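Local coordinates for natterin-like protein (Lethenteron camtschaticum, PDB 6IUL) that is a pore-forming cytotoxin that pairs a jacalin-like lectin domain with an aerolysin-type module and probably recognises cell-surface glycans before perforating the membrane, at residues Q152-P157 against L275-L280; S199-N204 against S296-G301; L212-G217 against H238-S243; N22-A27 against A289-P294; H160-N165 against F228-G233. All coordinates share one frame; numbering follows the deposited sequence.

Interaction 1: residues Q152-P157 against L275-L280; sequences QDMKYP and LPYTAL
Met-154 lays its thioether beside the ring of Tyr-277. CG of Met-154 is anti to the backbone N (chi1 -178°), and the chain then bends at both later torsions. The bends turn the end of the side chain back to the opposite strand. SD of Met-154 comes to 3.5 Å from CD1 of Tyr-277 and meets the ring obliquely, a Met-aromatic contact. CE of Met-154 goes on to CB of Ala-279, 3.8 Å away. Tyr-156 crosses Tyr-277 at a slant, with CD1 of Tyr-156 4.1 Å from CB of Tyr-277.

The backbones run antiparallel. Gln-152 pairs with Leu-280 and Lys-155 with Thr-278, each through two hydrogen bonds. The bond from N of Lys-155 to O of Thr-278 measures 2.9 Å. An extra residue between the two pairs makes a beta bulge, where the chain turns a corner at Asp-153. On the face of Lys-155, CB of that residue touches OG1 of Thr-278 at 3.5 Å, while the lysine chain leads away.

Both tyrosine hydroxyls bond to other parts of the protein: Tyr-156 OH to Trp-200 NE1, Tyr-277 OH to the backbone O of Ser-201. The chemistry is therefore split. Main-chain bonds set the register, and Met-154, Tyr-156 and Tyr-277 add a sulfur and aromatic cluster whose hydroxyls are satisfied by the segment 199-204.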
# COMPACT_ATOMS: atom_id res chain seq x y z
N GLN A 152 13.12 -10.61 -10.50
CA GLN A 152 13.48 -10.05 -11.80
C GLN A 152 13.26 -11.09 -12.90
O GLN A 152 12.71 -12.16 -12.63
CB GLN A 152 14.92 -9.55 -11.78
CG GLN A 152 16.00 -10.59 -11.62
CD GLN A 152 17.27 -9.98 -11.00
OE1 GLN A 152 17.27 -9.48 -9.85
NE2 GLN A 152 18.36 -10.04 -11.74
N ASP A 153 13.67 -10.76 -14.12
CA ASP A 153 13.40 -11.57 -15.33
C ASP A 153 11.94 -12.05 -15.37
O ASP A 153 11.66 -13.24 -15.52
CB ASP A 153 14.33 -12.80 -15.41
CG ASP A 153 15.81 -12.42 -15.40
OD1 ASP A 153 16.20 -11.32 -15.87
OD2 ASP A 153 16.61 -13.24 -14.92
N MET A 154 11.02 -11.10 -15.20
CA MET A 154 9.59 -11.38 -15.14
C MET A 154 9.06 -11.75 -16.53
O MET A 154 9.31 -11.05 -17.48
CB MET A 154 8.81 -10.18 -14.59
CG MET A 154 7.31 -10.41 -14.45
SD MET A 154 6.91 -11.70 -13.25
CE MET A 154 7.54 -11.00 -11.72
N LYS A 155 8.32 -12.85 -16.61
CA LYS A 155 7.75 -13.32 -17.87
C LYS A 155 6.33 -13.79 -17.65
O LYS A 155 6.03 -14.38 -16.63
CB LYS A 155 8.57 -14.48 -18.47
CG LYS A 155 9.89 -14.04 -19.02
CD LYS A 155 10.82 -15.23 -19.27
CE LYS A 155 12.08 -14.85 -20.03
NZ LYS A 155 13.15 -14.30 -19.15
N TYR A 156 5.47 -13.52 -18.63
CA TYR A 156 4.09 -13.94 -18.64
C TYR A 156 3.93 -14.85 -19.88
O TYR A 156 3.58 -14.39 -20.97
CB TYR A 156 3.16 -12.73 -18.72
CG TYR A 156 3.46 -11.72 -17.66
CD1 TYR A 156 2.85 -11.80 -16.42
CD2 TYR A 156 4.35 -10.68 -17.92
CE1 TYR A 156 3.13 -10.85 -15.44
CE2 TYR A 156 4.65 -9.74 -16.95
CZ TYR A 156 4.04 -9.84 -15.70
OH TYR A 156 4.35 -8.91 -14.74
N PRO A 157 4.23 -16.15 -19.70
CA PRO A 157 4.40 -17.03 -20.87
C PRO A 157 3.10 -17.34 -21.66
O PRO A 157 3.17 -17.78 -22.78
CB PRO A 157 5.00 -18.31 -20.26
CG PRO A 157 4.66 -18.25 -18.81
CD PRO A 157 4.54 -16.81 -18.43
N LEU A 275 -3.02 -13.95 -14.92
CA LEU A 275 -2.02 -14.53 -15.81
C LEU A 275 -0.92 -15.27 -15.03
O LEU A 275 -0.47 -14.77 -14.05
CB LEU A 275 -1.34 -13.44 -16.62
CG LEU A 275 -2.10 -12.68 -17.72
CD1 LEU A 275 -1.19 -11.63 -18.31
CD2 LEU A 275 -2.57 -13.64 -18.84
N PRO A 276 -0.49 -16.45 -15.49
CA PRO A 276 0.68 -17.07 -14.86
C PRO A 276 1.97 -16.31 -15.14
O PRO A 276 2.09 -15.66 -16.20
CB PRO A 276 0.73 -18.49 -15.50
CG PRO A 276 -0.03 -18.34 -16.80
CD PRO A 276 -1.10 -17.32 -16.51
N TYR A 277 2.92 -16.36 -14.20
CA TYR A 277 4.24 -15.72 -14.42
C TYR A 277 5.37 -16.64 -13.99
O TYR A 277 5.20 -17.49 -13.15
CB TYR A 277 4.36 -14.37 -13.66
CG TYR A 277 4.67 -14.49 -12.19
CD1 TYR A 277 5.98 -14.69 -11.74
CD2 TYR A 277 3.66 -14.47 -11.25
CE1 TYR A 277 6.27 -14.82 -10.39
CE2 TYR A 277 3.94 -14.59 -9.90
CZ TYR A 277 5.24 -14.77 -9.47
OH TYR A 277 5.48 -14.91 -8.13
N THR A 278 6.53 -16.42 -14.58
CA THR A 278 7.77 -17.04 -14.12
C THR A 278 8.73 -15.89 -13.84
O THR A 278 8.58 -14.80 -14.43
CB THR A 278 8.40 -17.99 -15.15
OG1 THR A 278 8.76 -17.26 -16.31
CG2 THR A 278 7.45 -19.13 -15.55
N ALA A 279 9.68 -16.11 -12.94
CA ALA A 279 10.62 -15.07 -12.57
C ALA A 279 11.80 -15.67 -11.81
O ALA A 279 11.85 -16.85 -11.54
CB ALA A 279 9.93 -14.00 -11.70
N LEU A 280 12.75 -14.82 -11.45
CA LEU A 280 13.90 -15.23 -10.68
C LEU A 280 14.00 -14.36 -9.42
O LEU A 280 14.01 -13.12 -9.48
CB LEU A 280 15.14 -15.09 -11.56
CG LEU A 280 16.47 -15.48 -10.91
CD1 LEU A 280 16.47 -16.98 -10.59
CD2 LEU A 280 17.69 -15.11 -11.73

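Interaction 2: residues S199-N204 against S296-G301; sequences SWSTTN and SGIYKG
OG of Ser-201 is gripped by two partners. N of Ile-298 donates to Ser-201 OG over 2.8 Å, with a nearly straight N-H...O angle of 169°. Water 2 bonds to the same oxygen at 2.7 Å and reaches weakly to O of Ser-296. OG of Ser-201 lies between its backbone N and carbonyl carbon (chi1 67°), turned to the facing strand. N of Ser-201 in turn donates to O of Ile-298 at 3.0 Å. The serine thus grips Ile-298 with its main chain and its side chain, and takes up a role that a backbone carbonyl would fill in a regular sheet. Water 1 also donates to O of Ile-298.

Further along, Ser-199 and Lys-300 form an antiparallel hydrogen-bonded pair. N of Lys-300 donates soundly to O of Ser-199; the return bond is weak. Between this pair and the Ser-201/Ile-298 bonds, Trp-200 and Tyr-299 make a non-hydrogen-bonded pair with both rings on one face. The tyrosine turns its edge to the indole in a T-shaped (edge-to-face) contact, with planes at 55°. CD1 of Tyr-299 sits above the indole toward its rim, 3.4 Å from NE1 of Trp-200. That NE1 bonds to Tyr-156 OH, and Tyr-299 OH bonds to Ser-198 OG.

Strand 184-200 runs out here along strand 290-313. Strand 260-285 is the other neighbour of 290-313, and its Asp-274 forms a salt bridge with Lys-300. Strand 212-223 packs against both aromatic rings.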
# COMPACT_ATOMS: atom_id res chain seq x y z
N SER A 199 -0.41 -7.35 -8.42
CA SER A 199 -0.15 -8.37 -7.41
C SER A 199 0.57 -9.58 -8.03
O SER A 199 0.07 -10.23 -8.95
CB SER A 199 -1.43 -8.83 -6.76
OG SER A 199 -1.17 -9.95 -5.91
N TRP A 200 1.77 -9.87 -7.53
CA TRP A 200 2.46 -11.11 -7.89
C TRP A 200 2.44 -12.05 -6.69
O TRP A 200 2.94 -11.69 -5.63
CB TRP A 200 3.87 -10.83 -8.29
CG TRP A 200 4.06 -10.07 -9.57
CD1 TRP A 200 4.18 -10.60 -10.83
CD2 TRP A 200 4.21 -8.65 -9.72
NE1 TRP A 200 4.43 -9.61 -11.73
CE2 TRP A 200 4.42 -8.40 -11.09
CE3 TRP A 200 4.19 -7.57 -8.83
CZ2 TRP A 200 4.60 -7.12 -11.60
CZ3 TRP A 200 4.35 -6.30 -9.32
CH2 TRP A 200 4.58 -6.07 -10.70
N SER A 201 1.88 -13.24 -6.87
CA SER A 201 1.72 -14.19 -5.79
C SER A 201 3.11 -14.66 -5.30
O SER A 201 4.05 -14.74 -6.06
CB SER A 201 0.85 -15.37 -6.21
OG SER A 201 1.55 -16.15 -7.22
N THR A 202 3.20 -14.98 -4.02
CA THR A 202 4.41 -15.56 -3.46
C THR A 202 4.06 -16.76 -2.59
O THR A 202 2.94 -16.88 -2.15
CB THR A 202 5.18 -14.54 -2.59
OG1 THR A 202 4.41 -14.21 -1.46
CG2 THR A 202 5.44 -13.23 -3.34
N THR A 203 5.03 -17.64 -2.37
CA THR A 203 4.85 -18.78 -1.45
C THR A 203 6.04 -18.91 -0.51
O THR A 203 7.01 -18.16 -0.60
CB THR A 203 4.72 -20.10 -2.25
OG1 THR A 203 5.87 -20.26 -3.11
CG2 THR A 203 3.46 -20.11 -3.10
N ASN A 204 5.97 -19.90 0.37
CA ASN A 204 7.09 -20.29 1.23
C ASN A 204 7.50 -19.15 2.15
O ASN A 204 8.65 -19.08 2.59
CB ASN A 204 8.26 -20.76 0.38
CG ASN A 204 7.90 -21.94 -0.51
OD1 ASN A 204 6.93 -22.63 -0.25
ND2 ASN A 204 8.69 -22.19 -1.55
N SER A 296 7.61 -19.23 -9.73
CA SER A 296 6.48 -19.47 -10.59
C SER A 296 5.25 -19.05 -9.80
O SER A 296 5.17 -19.33 -8.60
CB SER A 296 6.41 -20.95 -10.92
OG SER A 296 5.62 -21.16 -12.02
N GLY A 297 4.30 -18.37 -10.44
CA GLY A 297 3.10 -17.93 -9.69
C GLY A 297 2.04 -17.31 -10.58
O GLY A 297 2.02 -17.55 -11.79
N ILE A 298 1.14 -16.54 -9.99
CA ILE A 298 0.13 -15.85 -10.76
C ILE A 298 0.11 -14.33 -10.49
O ILE A 298 0.28 -13.87 -9.37
CB ILE A 298 -1.27 -16.47 -10.55
CG1 ILE A 298 -1.80 -16.18 -9.17
CG2 ILE A 298 -1.29 -18.00 -10.81
CD1 ILE A 298 -3.20 -16.72 -8.93
N TYR A 299 -0.09 -13.56 -11.55
CA TYR A 299 -0.25 -12.13 -11.52
C TYR A 299 -1.69 -11.78 -11.65
O TYR A 299 -2.39 -12.24 -12.57
CB TYR A 299 0.58 -11.44 -12.61
CG TYR A 299 0.37 -9.95 -12.68
CD1 TYR A 299 1.09 -9.08 -11.86
CD2 TYR A 299 -0.59 -9.39 -13.54
CE1 TYR A 299 0.89 -7.72 -11.91
CE2 TYR A 299 -0.80 -8.02 -13.59
CZ TYR A 299 -0.06 -7.18 -12.78
OH TYR A 299 -0.25 -5.82 -12.80
N LYS A 300 -2.16 -10.97 -10.69
CA LYS A 300 -3.49 -10.42 -10.68
C LYS A 300 -3.34 -8.90 -10.77
O LYS A 300 -2.61 -8.27 -10.00
CB LYS A 300 -4.22 -10.79 -9.39
CG LYS A 300 -4.77 -12.20 -9.37
CD LYS A 300 -5.79 -12.40 -8.25
CE LYS A 300 -6.39 -13.81 -8.31
NZ LYS A 300 -7.37 -13.96 -9.43
N GLY A 301 -4.04 -8.31 -11.73
CA GLY A 301 -3.99 -6.89 -11.91
C GLY A 301 -5.35 -6.30 -12.23
O GLY A 301 -6.27 -6.98 -12.62
O HOH W 1 -1.59 -12.88 -7.50
O HOH W 2 3.32 -17.87 -6.03

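Interaction 3: residues L212-G217 against H238-S243; sequences LSVKAG and HAVEES
The imidazole of His-238 meets Ala-216 and Glu-242 at its edge. O of Ala-216 lies in the ring plane, 3.2 Å from NE2 of His-238, but the hydrogen bond is weak because it is strongly bent. The carboxylate of Glu-242 is at the ring edge too. ND1 of His-238 donates to OE1 of Glu-242 over 2.9 Å, close to the ring plane and on the syn side of the carboxylate. CG of His-238 is anti to the carbonyl carbon (chi1 -55°), which starts the ring on its way between these two partners. The second carboxylate oxygen, OE2 of Glu-242, takes N of Ala-239 at 2.8 Å, from above the carboxylate plane. Glu-242 therefore binds a side chain and a main-chain N-H together and, with the weak bond at NE2, limits the ring's rotation.

His-238 and Val-214 form an antiparallel hydrogen-bonded pair. N of Val-214 donates to O of His-238 at 2.8 Å, and N of His-238 returns a bond to O of Val-214. Beyond this pair water 3 bridges the backbones: it donates to O of Leu-212 and accepts from N of Val-240. The apolar part is small. CG2 of Val-240 touches CD1 of Leu-212 at 3.9 Å and CG2 of Val-214 at 4.0 Å. The two valines cross at about a right angle.

Trp-200 packs on Val-214, and its backbone N bonds to O of Val-240. One carboxylate ties the end of strand 228-238 to the start of strand 241-256. Its negative charge may favour the doubly protonated, cationic form of His-238, in line with both ring nitrogens donating.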
# COMPACT_ATOMS: atom_id res chain seq x y z
N LEU A 212 10.98 -7.94 -0.28
CA LEU A 212 10.96 -8.18 -1.74
C LEU A 212 10.66 -6.90 -2.52
O LEU A 212 9.82 -6.10 -2.09
CB LEU A 212 9.86 -9.19 -2.07
CG LEU A 212 10.01 -10.57 -1.47
CD1 LEU A 212 8.83 -11.41 -1.79
CD2 LEU A 212 11.29 -11.26 -1.93
N SER A 213 11.37 -6.68 -3.61
CA SER A 213 10.92 -5.79 -4.66
C SER A 213 10.92 -6.55 -5.98
O SER A 213 11.60 -7.57 -6.13
CB SER A 213 11.75 -4.50 -4.75
OG SER A 213 13.09 -4.81 -4.94
N VAL A 214 10.13 -6.05 -6.92
CA VAL A 214 10.01 -6.62 -8.25
C VAL A 214 10.51 -5.63 -9.28
O VAL A 214 10.01 -4.51 -9.39
CB VAL A 214 8.55 -6.93 -8.57
CG1 VAL A 214 8.46 -7.63 -9.91
CG2 VAL A 214 7.95 -7.81 -7.48
N LYS A 215 11.54 -6.02 -10.02
CA LYS A 215 12.06 -5.18 -11.08
C LYS A 215 11.46 -5.71 -12.38
O LYS A 215 11.89 -6.72 -12.92
CB LYS A 215 13.59 -5.15 -11.09
CG LYS A 215 14.16 -4.18 -12.11
CD LYS A 215 15.70 -4.17 -12.07
CE LYS A 215 16.30 -5.13 -13.10
NZ LYS A 215 17.69 -5.53 -12.83
N ALA A 216 10.39 -5.04 -12.81
CA ALA A 216 9.55 -5.51 -13.92
C ALA A 216 8.66 -4.41 -14.45
O ALA A 216 8.49 -3.37 -13.80
CB ALA A 216 8.67 -6.65 -13.46
N GLY A 217 8.05 -4.66 -15.59
CA GLY A 217 7.02 -3.78 -16.10
C GLY A 217 5.66 -4.29 -15.70
O GLY A 217 5.50 -5.44 -15.36
N HIS A 238 8.83 -2.27 -8.01
CA HIS A 238 7.48 -2.38 -7.43
C HIS A 238 7.51 -3.22 -6.17
O HIS A 238 8.35 -4.10 -6.02
CB HIS A 238 6.49 -3.04 -8.42
CG HIS A 238 6.44 -2.36 -9.75
ND1 HIS A 238 5.72 -1.20 -9.97
CD2 HIS A 238 7.02 -2.68 -10.94
CE1 HIS A 238 5.87 -0.83 -11.23
NE2 HIS A 238 6.64 -1.71 -11.84
N ALA A 239 6.58 -2.98 -5.25
CA ALA A 239 6.35 -3.93 -4.19
C ALA A 239 5.55 -5.06 -4.81
O ALA A 239 4.92 -4.92 -5.87
CB ALA A 239 5.60 -3.29 -3.03
N VAL A 240 5.55 -6.20 -4.13
CA VAL A 240 4.87 -7.38 -4.60
C VAL A 240 3.37 -7.14 -4.77
O VAL A 240 2.72 -7.74 -5.62
CB VAL A 240 5.19 -8.54 -3.63
CG1 VAL A 240 4.09 -9.52 -3.53
CG2 VAL A 240 6.45 -9.25 -4.08
N GLU A 241 2.82 -6.29 -3.91
CA GLU A 241 1.44 -5.91 -3.97
C GLU A 241 1.35 -4.40 -3.93
O GLU A 241 1.93 -3.76 -3.04
CB GLU A 241 0.64 -6.55 -2.85
CG GLU A 241 -0.82 -6.72 -3.29
CD GLU A 241 -1.49 -7.97 -2.77
OE1 GLU A 241 -0.78 -8.87 -2.27
OE2 GLU A 241 -2.74 -8.02 -2.87
N GLU A 242 0.64 -3.83 -4.90
CA GLU A 242 0.76 -2.41 -5.15
C GLU A 242 -0.50 -1.86 -5.72
O GLU A 242 -1.22 -2.55 -6.44
CB GLU A 242 1.90 -2.14 -6.14
CG GLU A 242 2.55 -0.81 -5.90
CD GLU A 242 3.95 -0.73 -6.46
OE1 GLU A 242 4.06 -0.62 -7.70
OE2 GLU A 242 4.91 -0.73 -5.66
N SER A 243 -0.81 -0.61 -5.41
CA SER A 243 -1.93 0.05 -6.05
C SER A 243 -1.52 1.47 -6.39
O SER A 243 -0.65 2.05 -5.74
CB SER A 243 -3.15 0.02 -5.16
OG SER A 243 -3.14 1.16 -4.36
O HOH W 3 7.12 -6.24 -1.71

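Interaction 4: residues N22-A27 against A289-P294; sequences NGQENA and ASLDAP
Gln-24 stretches out across Leu-291, and the two side chains slant past each other. From CB, its CG stands anti to the backbone N (chi1 -167°), and the chain stays extended beyond. CG of Gln-24 rests 3.6 Å from CD1 of Leu-291. CD of Gln-24 follows at 3.8 Å from the same methyl. At the tip the amide divides its work. NE2 of Gln-24 touches CD1 of Leu-291 at 3.4 Å, a packing contact. OE1 of Gln-24 accepts from ND2 of Asn-22 at 3.2 Å. Asn-22 OD1 accepts from N of Gln-24 in an Asx turn, so the two residues clasp each other twice.

A second patch packs a methyl on the loop backbone. CB of Ala-293 faces O of Glu-25 at 3.6 Å and CB of Ala-27 at 4.1 Å. Water 4 joins the two sides by donating to O of Gln-24 and to O of Asp-292, at 2.7 Å from the latter.

The loop between strands 17-22 and 30-37, in the jacalin-like lectin part, thus leans on the start of strand 290-313 in the toxin-like part. Strand 260-285 pairs beside that strand, and its Arg-282 forms a salt bridge with Asp-292.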
# COMPACT_ATOMS: atom_id res chain seq x y z
N ASN A 22 18.48 -28.68 3.33
CA ASN A 22 18.79 -27.31 2.91
C ASN A 22 17.73 -26.79 1.96
O ASN A 22 17.47 -27.42 0.96
CB ASN A 22 20.15 -27.34 2.20
CG ASN A 22 20.66 -25.96 1.84
OD1 ASN A 22 19.94 -24.99 1.93
ND2 ASN A 22 21.92 -25.87 1.43
N GLY A 23 17.13 -25.64 2.25
CA GLY A 23 16.13 -25.02 1.36
C GLY A 23 16.71 -24.07 0.32
O GLY A 23 15.96 -23.36 -0.37
N GLN A 24 18.02 -24.05 0.19
CA GLN A 24 18.74 -23.14 -0.72
C GLN A 24 18.18 -22.97 -2.13
O GLN A 24 18.06 -21.85 -2.60
CB GLN A 24 20.20 -23.59 -0.90
CG GLN A 24 21.09 -22.55 -1.56
CD GLN A 24 22.56 -22.69 -1.17
OE1 GLN A 24 22.89 -23.30 -0.16
NE2 GLN A 24 23.43 -22.16 -1.99
N GLU A 25 17.82 -24.07 -2.78
CA GLU A 25 17.42 -24.04 -4.20
C GLU A 25 16.16 -23.25 -4.47
O GLU A 25 16.06 -22.64 -5.54
CB GLU A 25 17.25 -25.45 -4.74
CG GLU A 25 18.55 -26.23 -4.67
CD GLU A 25 18.47 -27.64 -5.28
OE1 GLU A 25 17.36 -28.13 -5.67
OE2 GLU A 25 19.56 -28.26 -5.36
N ASN A 26 15.21 -23.26 -3.54
CA ASN A 26 13.98 -22.50 -3.72
C ASN A 26 13.77 -21.47 -2.63
O ASN A 26 12.66 -20.99 -2.41
CB ASN A 26 12.76 -23.44 -3.81
CG ASN A 26 12.62 -24.33 -2.59
OD1 ASN A 26 13.53 -24.41 -1.76
ND2 ASN A 26 11.47 -24.99 -2.46
N ALA A 27 14.86 -21.14 -1.92
CA ALA A 27 14.84 -20.16 -0.81
C ALA A 27 13.80 -20.45 0.27
O ALA A 27 13.24 -19.54 0.89
CB ALA A 27 14.64 -18.76 -1.37
N ALA A 289 28.22 -11.97 -2.54
CA ALA A 289 27.76 -13.22 -3.13
C ALA A 289 26.27 -13.12 -3.33
O ALA A 289 25.66 -12.18 -2.85
CB ALA A 289 28.12 -14.44 -2.25
N SER A 290 25.67 -14.10 -3.99
CA SER A 290 24.27 -14.08 -4.23
C SER A 290 23.67 -15.50 -4.34
O SER A 290 24.36 -16.51 -4.46
CB SER A 290 23.95 -13.29 -5.53
OG SER A 290 24.35 -14.03 -6.66
N LEU A 291 22.35 -15.52 -4.32
CA LEU A 291 21.55 -16.74 -4.31
C LEU A 291 20.35 -16.55 -5.26
O LEU A 291 19.58 -15.60 -5.11
CB LEU A 291 21.02 -16.91 -2.90
CG LEU A 291 20.66 -18.29 -2.45
CD1 LEU A 291 21.92 -19.15 -2.54
CD2 LEU A 291 20.12 -18.23 -1.04
N ASP A 292 20.20 -17.46 -6.20
CA ASP A 292 19.10 -17.43 -7.14
C ASP A 292 18.09 -18.53 -6.87
O ASP A 292 18.46 -19.67 -6.61
CB ASP A 292 19.64 -17.59 -8.56
CG ASP A 292 20.41 -16.35 -9.03
OD1 ASP A 292 20.53 -15.34 -8.28
OD2 ASP A 292 20.89 -16.36 -10.18
N ALA A 293 16.80 -18.19 -6.92
CA ALA A 293 15.75 -19.19 -6.83
C ALA A 293 14.68 -18.91 -7.91
O ALA A 293 14.08 -17.85 -7.92
CB ALA A 293 15.11 -19.19 -5.45
N PRO A 294 14.44 -19.88 -8.79
CA PRO A 294 13.37 -19.73 -9.77
C PRO A 294 12.01 -19.63 -9.10
O PRO A 294 11.77 -20.25 -8.08
CB PRO A 294 13.48 -21.01 -10.64
CG PRO A 294 14.26 -21.99 -9.80
CD PRO A 294 15.16 -21.17 -8.89
O HOH W 4 19.87 -20.97 -4.64

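Interaction 5: residues H160-N165 against F228-G233; sequences HQILPN and FSFTVG
The loop between strands 135-155 and 166-178 packs against the beginning of strand 228-238, the second arm of a beta-hairpin with strand 212-223. Pro-164 of the loop points its CG at the face of Phe-230 of the hairpin. CG of Pro-164 lies 3.7 Å from the centroid of the Phe-230 ring and only 4° off its normal, a CH-pi contact over the ring centre. CB of Pro-164 reaches the same ring, 3.8 Å from CZ of Phe-230. CG of Phe-230 is anti to the carbonyl carbon (chi1 -72°), which starts the ring toward the loop.

Ile-162 comes to the ring from a different direction. Its CG1 lies in the ring plane at the edge, 3.7 Å from CE2 of Phe-230. The ring is thus held over one face by the proline and at the rim by the isoleucine. At the start of the strand, O of Phe-228 packs against two carbon groups: CD of Pro-164 at 3.3 Å and CD2 of Leu-163 at 3.4 Å. CG of Pro-164 also meets CB of Phe-228 at 4.1 Å. The contact is carried by packing of carbon groups on the ring and on the strand backbone.

Val-221 of strand 212-223 touches Pro-164, Phe-228 and Phe-230. Ile-273 of strand 260-285 also packs on Phe-230, and Leu-275 on Ile-162. A hairpin lying along the elongated sheet under apolar contacts is consistent with the pre-stem hairpin of aerolysin-type toxins, which rearranges to form the pore.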
# COMPACT_ATOMS: atom_id res chain seq x y z
N HIS A 160 0.47 -13.69 -24.77
CA HIS A 160 0.15 -13.68 -26.19
C HIS A 160 -1.04 -14.56 -26.64
O HIS A 160 -1.44 -14.45 -27.78
CB HIS A 160 1.41 -14.12 -26.96
CG HIS A 160 1.79 -15.56 -26.71
ND1 HIS A 160 2.33 -15.99 -25.51
CD2 HIS A 160 1.64 -16.67 -27.47
CE1 HIS A 160 2.53 -17.29 -25.56
NE2 HIS A 160 2.12 -17.73 -26.74
N GLN A 161 -1.56 -15.44 -25.80
CA GLN A 161 -2.62 -16.36 -26.20
C GLN A 161 -3.95 -16.02 -25.60
O GLN A 161 -4.95 -16.65 -25.96
CB GLN A 161 -2.30 -17.81 -25.77
CG GLN A 161 -1.01 -18.39 -26.35
CD GLN A 161 -0.62 -19.72 -25.69
OE1 GLN A 161 -1.06 -20.05 -24.57
NE2 GLN A 161 0.22 -20.49 -26.38
N ILE A 162 -4.02 -15.08 -24.65
CA ILE A 162 -5.31 -14.76 -24.10
C ILE A 162 -5.68 -13.30 -24.39
O ILE A 162 -4.83 -12.39 -24.37
CB ILE A 162 -5.44 -15.17 -22.64
CG1 ILE A 162 -5.07 -14.05 -21.72
CG2 ILE A 162 -4.58 -16.39 -22.30
CD1 ILE A 162 -5.82 -14.16 -20.40
N LEU A 163 -6.95 -13.09 -24.73
CA LEU A 163 -7.42 -11.75 -25.05
C LEU A 163 -7.94 -11.04 -23.82
O LEU A 163 -8.64 -11.67 -23.01
CB LEU A 163 -8.46 -11.75 -26.17
CG LEU A 163 -7.87 -11.87 -27.59
CD1 LEU A 163 -8.98 -11.49 -28.58
CD2 LEU A 163 -6.58 -11.06 -27.89
N PRO A 164 -7.61 -9.74 -23.68
CA PRO A 164 -8.10 -8.96 -22.56
C PRO A 164 -9.62 -8.88 -22.59
O PRO A 164 -10.22 -8.85 -23.67
CB PRO A 164 -7.49 -7.58 -22.78
CG PRO A 164 -6.36 -7.78 -23.69
CD PRO A 164 -6.72 -8.95 -24.55
N ASN A 165 -10.24 -8.88 -21.43
CA ASN A 165 -11.67 -8.64 -21.37
C ASN A 165 -11.91 -7.19 -20.90
O ASN A 165 -12.04 -6.92 -19.68
CB ASN A 165 -12.34 -9.63 -20.42
CG ASN A 165 -13.83 -9.39 -20.31
OD1 ASN A 165 -14.42 -8.79 -21.21
ND2 ASN A 165 -14.43 -9.83 -19.22
N PHE A 228 -8.37 -5.66 -28.44
CA PHE A 228 -7.32 -5.30 -27.51
C PHE A 228 -6.34 -6.47 -27.38
O PHE A 228 -6.69 -7.63 -27.60
CB PHE A 228 -7.92 -4.95 -26.16
CG PHE A 228 -8.69 -3.66 -26.14
CD1 PHE A 228 -8.03 -2.44 -26.03
CD2 PHE A 228 -10.08 -3.65 -26.15
CE1 PHE A 228 -8.74 -1.24 -25.94
CE2 PHE A 228 -10.80 -2.45 -26.09
CZ PHE A 228 -10.13 -1.25 -25.98
N SER A 229 -5.09 -6.14 -27.07
CA SER A 229 -4.10 -7.13 -26.71
C SER A 229 -3.34 -6.71 -25.46
O SER A 229 -3.23 -5.54 -25.12
CB SER A 229 -3.13 -7.35 -27.85
OG SER A 229 -2.39 -6.17 -28.06
N PHE A 230 -2.78 -7.69 -24.76
CA PHE A 230 -1.86 -7.43 -23.64
C PHE A 230 -0.45 -7.01 -24.11
O PHE A 230 0.04 -7.49 -25.12
CB PHE A 230 -1.78 -8.66 -22.75
CG PHE A 230 -3.01 -8.92 -21.93
CD1 PHE A 230 -3.50 -7.95 -21.09
CD2 PHE A 230 -3.63 -10.15 -21.93
CE1 PHE A 230 -4.61 -8.18 -20.29
CE2 PHE A 230 -4.76 -10.39 -21.17
CZ PHE A 230 -5.24 -9.41 -20.33
N THR A 231 0.17 -6.08 -23.38
CA THR A 231 1.63 -5.84 -23.45
C THR A 231 2.16 -5.57 -22.04
O THR A 231 1.37 -5.50 -21.09
CB THR A 231 2.02 -4.64 -24.29
OG1 THR A 231 1.04 -3.61 -24.10
CG2 THR A 231 2.13 -5.04 -25.75
N VAL A 232 3.48 -5.43 -21.90
CA VAL A 232 4.05 -5.07 -20.61
C VAL A 232 4.62 -3.68 -20.71
O VAL A 232 5.47 -3.41 -21.56
CB VAL A 232 5.14 -6.06 -20.06
CG1 VAL A 232 4.55 -7.45 -19.86
CG2 VAL A 232 6.38 -6.10 -20.95
N GLY A 233 4.19 -2.82 -19.80
CA GLY A 233 4.69 -1.45 -19.75
C GLY A 233 6.17 -1.34 -19.47
O GLY A 233 6.90 -2.33 -19.29

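Along the chain, the loop 22-27 comes first, then 152-157, 160-165, 199-204, 212-217, 228-233, 238-243, 275-280, 289-294 and 296-301. Interactions 1, 2 and 3 form a compact group in the toxin-like module, with centres about 9 to 12 Å apart. Met-154, Trp-200 and Val-214 meet there. Interactions 2 and 4 share strand 290-313, and strand 260-285 pairs beside it. Interactions 4 and 5 are the farthest apart, with centres about 32 Å apart. Interaction 4 joins the lectin and toxin-like parts. Interaction 5 packs loop 160-165 on hairpin 212-223/228-238, whose other end enters interaction 3. Together they tie the lectin part and the hairpin to the central sheet, consistent with a soluble pore-former before membrane insertion.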